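Local coordinates for protein GENE 22 product (Bacillus phage spp1, PDB 2XC8) that is of unestablished cellular role but folds into a beta-rich phage protein resembling a domain of the receptor-binding protein of lactococcal phage p2, at the interface of chains A and B. Sequence-based numbering; all coordinates share one arbitrary frame. Chains: chain A/B, GENE 22 product.

The interface of chains A and B. Residues chain A 14, 28-30, 40; chain B 16, 18-20.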
# COMPACT_ATOMS: atom_id res chain seq x y z
N THR A 14 -8.10 -0.85 3.99
CA THR A 14 -7.32 -1.90 3.33
C THR A 14 -5.83 -1.59 3.29
O THR A 14 -5.03 -2.40 2.82
CB THR A 14 -7.84 -2.17 1.89
OG1 THR A 14 -7.79 -0.97 1.12
CG2 THR A 14 -9.27 -2.71 1.92
N ALA A 28 -0.61 2.94 0.86
CA ALA A 28 -1.78 3.51 0.20
C ALA A 28 -2.87 2.44 0.15
O ALA A 28 -2.58 1.27 -0.10
CB ALA A 28 -1.42 3.97 -1.19
N GLY A 29 -4.11 2.85 0.40
CA GLY A 29 -5.22 1.92 0.41
C GLY A 29 -6.57 2.58 0.23
O GLY A 29 -6.68 3.67 -0.33
N GLU A 30 -7.61 1.90 0.72
CA GLU A 30 -8.98 2.36 0.57
C GLU A 30 -9.74 2.30 1.89
O GLU A 30 -9.65 1.32 2.63
CB GLU A 30 -9.72 1.53 -0.48
CG GLU A 30 -9.23 1.72 -1.91
CD GLU A 30 -9.94 0.84 -2.91
OE1 GLU A 30 -10.27 -0.32 -2.57
OE2 GLU A 30 -10.17 1.30 -4.05
N PRO A 40 -10.32 6.91 -1.46
CA PRO A 40 -8.88 6.66 -1.54
C PRO A 40 -8.11 7.22 -0.35
O PRO A 40 -8.39 8.33 0.11
CB PRO A 40 -8.46 7.36 -2.83
CG PRO A 40 -9.48 8.43 -3.03
CD PRO A 40 -10.76 7.90 -2.46
N GLU B 16 1.13 5.06 -7.20
CA GLU B 16 0.42 4.40 -6.15
C GLU B 16 -0.14 3.09 -6.67
O GLU B 16 -0.81 3.08 -7.65
CB GLU B 16 -0.72 5.31 -5.78
CG GLU B 16 -1.27 5.14 -4.47
CD GLU B 16 -2.30 6.20 -4.18
OE1 GLU B 16 -3.46 5.91 -4.36
OE2 GLU B 16 -1.97 7.32 -3.77
N LYS B 18 -2.39 -0.22 -5.49
CA LYS B 18 -3.28 -0.78 -4.49
C LYS B 18 -4.27 -1.88 -4.90
O LYS B 18 -4.73 -1.93 -6.01
CB LYS B 18 -4.03 0.33 -3.74
CG LYS B 18 -5.09 0.98 -4.50
CD LYS B 18 -5.86 1.86 -3.64
CE LYS B 18 -5.55 3.27 -3.93
NZ LYS B 18 -6.78 4.03 -4.20
N GLU B 19 -4.57 -2.75 -3.96
CA GLU B 19 -5.57 -3.79 -4.16
C GLU B 19 -6.96 -3.21 -3.92
O GLU B 19 -7.21 -2.58 -2.89
CB GLU B 19 -5.32 -4.97 -3.22
CG GLU B 19 -6.30 -6.13 -3.38
CD GLU B 19 -6.30 -7.09 -2.19
OE1 GLU B 19 -5.48 -6.92 -1.26
OE2 GLU B 19 -7.13 -8.02 -2.19
N THR B 20 -7.85 -3.43 -4.88
CA THR B 20 -9.26 -3.07 -4.75
C THR B 20 -10.06 -4.36 -4.57
O THR B 20 -9.48 -5.45 -4.62
CB THR B 20 -9.77 -2.28 -5.98
OG1 THR B 20 -9.63 -3.09 -7.15
CG2 THR B 20 -8.97 -0.99 -6.17
O HOH W 1 -5.62 -1.43 -0.71
O HOH W 2 -5.17 5.77 -2.22
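The hydroxyl OG1 of A:Thr14 is the best-held polar atom here, gripped by one hydrogen bond of good length, a water and a weak third contact. The backbone N of A:Glu30 donates to OG1 of A:Thr14 at 2.9 Å, with a somewhat bent angle of 142° at the hydrogen. The hydroxyl reaches back only weakly to the carbonyl O of A:Glu30. Water 1 lies 2.9 Å from OG1 of A:Thr14 and links it to the backbone O of B:Glu19. A second water joins the backbone O of A:Gly29 to the carboxylate of B:Glu16, lying 2.7 Å from its OE1. No direct polar bond crosses this patch.

The rest is side-chain packing. A:Glu30 runs extended beyond CG, which stands anti to the carbonyl carbon (chi1 -68°). This carries its carboxylate obliquely over to B:Thr20, whose methyl CG2 meets OE2 of A:Glu30 at 3.3 Å. CG2 of B:Thr20 is itself anti to the carbonyl carbon. B:Lys18 is poorly ordered, so its pose is approximate. It crosses A:Glu30 at about a right angle, its CD 3.8 Å from CG of A:Glu30. Its chain bends at chi3 and chi4, which brings NZ towards A:Pro40 and back to its own chain. As modelled, NZ of B:Lys18 lies 3.8 Å from OE1 of B:Glu16, a long salt bridge within chain B. The charge of its amine may still steady the carboxylate of A:Glu30, without contact. B:Glu16 sets CG anti to the backbone N (chi1 -157°) and lays it 3.5 Å from the methyl CB of A:Ala28.

The patch sets strand 29-33 and nearby residues of chain A against strand 17-19 and its flanks in chain B. It is water-mediated, lightly packed and part of a larger interface that is not an exact two-fold. It probably helps hold the two copies together in the deposited assembly, which may not be a biological dimer.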